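Local coordinates for protein SusD homolog (Bacteroides thetaiotaomicron, PDB 4MRU) that probably binds sugars, perhaps mucin O-glycans, as a SusD-like outer-membrane lipoprotein of a gut bacterium, at residues 32-37 against 87-92. Numbering follows the deposited sequence. Where two conformers were deposited one is given.
Sequences QGLVIP and ISETYP
Glu89 OE1 is held by a hydrogen bond from Gln39 NE2 and has Leu34 CD2 against it at 3.5 Å, a van der Waals touch of a methyl on a carboxylate oxygen. This is loop-on-helix packing in the TPR-like, largely helical fold of the SusD family: residues 32-37 run from the last residue of helix 24-32 into the loop that leads to helix 40-54, while 87-92 belong to helix 81-100. The CA atoms of Leu34 and Thr90, the closest pair, lie 7.2 Å apart. Within 32-37, Leu34 alone touches 87-92.

Its two methyls, CD1 and CD2, straddle Glu89 CB, each 4.0 Å from it; CD2 goes on to OE1, CD1 to the helix backbone and Thr90. The glutamate chain is extended beyond CG (chi2 179°), which carries the carboxylate out past the leucine to Gln39. CD1 sits 3.8 Å from Glu89 O, an oxygen that also accepts a hydrogen bond from Lys93 NZ. Just beyond, the helix kinks at Pro92, whose ring nitrogen carries no hydrogen to give to the turn before. Helix 104-125 closes in on Thr90 with Ile117 and Met118, and the contact is buried. With Thr90 OG1 beside the backbone N (chi1 -66°), the hydroxyl hydrogen-bonds back to Val86 O, one turn earlier, so the leucine meets a polar group already paired within helix 81-100: Leu34 CD1 comes to 3.6 Å from Thr90 OG1.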
ATOM      1  N   GLN A  32       5.662 -14.554  -5.170  1.00 19.46           N
ATOM      2  CA  GLN A  32       6.312 -13.275  -4.857  1.00 19.49           C
ATOM      3  C   GLN A  32       5.895 -12.179  -5.838  1.00 19.81           C
ATOM      4  O   GLN A  32       5.773 -11.005  -5.467  1.00 19.90           O
ATOM      5  CB  GLN A  32       7.841 -13.436  -4.838  1.00 19.38           C
ATOM      6  CG  GLN A  32       8.294 -14.354  -3.721  1.00 19.60           C
ATOM      7  CD  GLN A  32       9.802 -14.594  -3.627  1.00 18.12           C
ATOM      8  OE1 GLN A  32      10.548 -14.549  -4.609  1.00 21.55           O
ATOM      9  NE2 GLN A  32      10.236 -14.896  -2.437  1.00 21.41           N
ATOM     10  N   GLY A  33       5.610 -12.578  -7.079  1.00 19.05           N
ATOM     11  CA  GLY A  33       5.114 -11.668  -8.096  1.00 19.33           C
ATOM     12  C   GLY A  33       3.654 -11.322  -8.048  1.00 17.69           C
ATOM     13  O   GLY A  33       3.157 -10.635  -8.929  1.00 19.89           O
ATOM     14  N   LEU A  34       2.956 -11.799  -7.029  1.00 17.74           N
ATOM     15  CA  LEU A  34       1.528 -11.437  -6.828  1.00 15.81           C
ATOM     16  C   LEU A  34       1.315 -10.545  -5.621  1.00 18.00           C
ATOM     17  O   LEU A  34       0.164 -10.234  -5.236  1.00 21.20           O
ATOM     18  CB  LEU A  34       0.742 -12.719  -6.676  1.00 16.59           C
ATOM     19  CG  LEU A  34       0.519 -13.470  -7.993  1.00 17.27           C
ATOM     20  CD1 LEU A  34       0.072 -14.904  -7.735  1.00 18.59           C
ATOM     21  CD2 LEU A  34      -0.496 -12.745  -8.863  1.00 20.72           C
ATOM     22  N   VAL A  35       2.398 -10.167  -4.976  1.00 18.23           N
ATOM     23  CA  VAL A  35       2.375  -9.224  -3.859  1.00 17.76           C
ATOM     24  C   VAL A  35       2.266  -7.840  -4.480  1.00 23.04           C
ATOM     25  O   VAL A  35       1.160  -7.289  -4.579  1.00 25.31           O
ATOM     26  CB  VAL A  35       3.593  -9.400  -2.916  1.00 19.78           C
ATOM     27  CG1 VAL A  35       3.624  -8.312  -1.857  1.00 19.01           C
ATOM     28  CG2 VAL A  35       3.548 -10.766  -2.261  1.00 23.23           C
ATOM     29  N   ILE A  36       3.375  -7.297  -4.988  1.00 21.59           N
ATOM     30  CA  ILE A  36       3.254  -6.130  -5.830  1.00 19.82           C
ATOM     31  C   ILE A  36       3.312  -6.754  -7.200  1.00 19.71           C
ATOM     32  O   ILE A  36       4.311  -7.420  -7.535  1.00 21.49           O
ATOM     33  CB  ILE A  36       4.378  -5.107  -5.651  1.00 19.95           C
ATOM     34  CG1 ILE A  36       4.527  -4.650  -4.192  1.00 24.04           C
ATOM     35  CG2 ILE A  36       4.115  -3.900  -6.543  1.00 21.88           C
ATOM     36  CD1 ILE A  36       3.485  -3.702  -3.693  1.00 30.95           C
ATOM     37  N   PRO A  37       2.215  -6.673  -7.962  1.00 19.65           N
ATOM     38  CA  PRO A  37       2.180  -7.484  -9.200  1.00 20.40           C
ATOM     39  C   PRO A  37       3.340  -7.209 -10.179  1.00 19.35           C
ATOM     40  O   PRO A  37       3.608  -6.077 -10.595  1.00 20.46           O
ATOM     41  CB  PRO A  37       0.851  -7.123  -9.830  1.00 20.63           C
ATOM     42  CG  PRO A  37       0.292  -6.029  -9.012  1.00 22.39           C
ATOM     43  CD  PRO A  37       0.961  -5.933  -7.730  1.00 19.09           C
ATOM     44  N   ILE A  87      -6.688 -13.630  -7.040  1.00 20.55           N
ATOM     45  CA  ILE A  87      -7.140 -14.851  -6.425  1.00 21.98           C
ATOM     46  C   ILE A  87      -6.933 -16.048  -7.353  1.00 23.64           C
ATOM     47  O   ILE A  87      -6.394 -17.048  -6.907  1.00 25.47           O
ATOM     48  CB  ILE A  87      -8.617 -14.721  -5.981  1.00 22.99           C
ATOM     49  CG1 ILE A  87      -8.694 -13.768  -4.787  1.00 25.48           C
ATOM     50  CG2 ILE A  87      -9.189 -16.084  -5.636  1.00 28.27           C
ATOM     51  CD1 ILE A  87     -10.089 -13.317  -4.393  1.00 25.34           C
ATOM     52  N   SER A  88      -7.295 -15.950  -8.636  1.00 22.46           N
ATOM     53  CA  SER A  88      -7.214 -17.112  -9.514  0.50 23.56           C
ATOM     54  C   SER A  88      -5.767 -17.481  -9.821  1.00 24.68           C
ATOM     55  O   SER A  88      -5.476 -18.626 -10.181  1.00 23.45           O
ATOM     56  CB  SER A  88      -7.972 -16.856 -10.805  0.50 25.79           C
ATOM     57  OG  SER A  88      -7.322 -15.865 -11.552  0.50 23.60           O
ATOM     58  N   GLU A  89      -4.860 -16.522  -9.704  1.00 23.12           N
ATOM     59  CA  GLU A  89      -3.438 -16.834  -9.931  1.00 22.88           C
ATOM     60  C   GLU A  89      -2.737 -17.330  -8.675  1.00 22.61           C
ATOM     61  O   GLU A  89      -1.756 -18.068  -8.770  1.00 22.78           O
ATOM     62  CB  GLU A  89      -2.727 -15.634 -10.477  1.00 23.85           C
ATOM     63  CG  GLU A  89      -3.160 -15.318 -11.898  1.00 27.17           C
ATOM     64  CD  GLU A  89      -2.485 -14.093 -12.493  1.00 36.71           C
ATOM     65  OE1 GLU A  89      -1.359 -13.771 -12.075  1.00 37.20           O
ATOM     66  OE2 GLU A  89      -3.090 -13.462 -13.402  1.00 41.64           O
ATOM     67  N   THR A  90      -3.213 -16.904  -7.510  1.00 22.53           N
ATOM     68  CA  THR A  90      -2.571 -17.280  -6.260  1.00 21.17           C
ATOM     69  C   THR A  90      -2.802 -18.758  -5.954  1.00 21.42           C
ATOM     70  O   THR A  90      -1.849 -19.493  -5.640  1.00 19.19           O
ATOM     71  CB  THR A  90      -3.034 -16.411  -5.068  1.00 20.64           C
ATOM     72  OG1 THR A  90      -2.602 -15.057  -5.271  1.00 22.32           O
ATOM     73  CG2 THR A  90      -2.432 -16.904  -3.791  1.00 24.38           C
ATOM     74  N   TYR A  91      -4.048 -19.209  -6.038  1.00 20.97           N
ATOM     75  CA  TYR A  91      -4.379 -20.474  -5.411  1.00 21.59           C
ATOM     76  C   TYR A  91      -3.821 -21.695  -6.132  1.00 25.03           C
ATOM     77  O   TYR A  91      -3.442 -22.651  -5.463  1.00 24.58           O
ATOM     78  CB  TYR A  91      -5.894 -20.605  -5.205  1.00 24.40           C
ATOM     79  CG  TYR A  91      -6.253 -19.897  -3.921  1.00 26.03           C
ATOM     80  CD1 TYR A  91      -6.041 -20.509  -2.691  1.00 27.22           C
ATOM     81  CD2 TYR A  91      -6.689 -18.586  -3.936  1.00 24.71           C
ATOM     82  CE1 TYR A  91      -6.291 -19.842  -1.523  1.00 26.08           C
ATOM     83  CE2 TYR A  91      -6.944 -17.897  -2.763  1.00 24.01           C
ATOM     84  CZ  TYR A  91      -6.749 -18.527  -1.555  1.00 24.69           C
ATOM     85  OH  TYR A  91      -7.006 -17.847  -0.380  1.00 22.55           O
ATOM     86  N   PRO A  92      -3.735 -21.681  -7.463  1.00 26.62           N
ATOM     87  CA  PRO A  92      -3.025 -22.830  -8.068  1.00 26.83           C
ATOM     88  C   PRO A  92      -1.532 -22.934  -7.638  1.00 24.87           C
ATOM     89  O   PRO A  92      -0.989 -24.037  -7.490  1.00 22.94           O
ATOM     90  CB  PRO A  92      -3.167 -22.575  -9.586  1.00 29.09           C
ATOM     91  CG  PRO A  92      -4.323 -21.608  -9.711  1.00 27.27           C
ATOM     92  CD  PRO A  92      -4.224 -20.740  -8.483  1.00 25.23           C
TER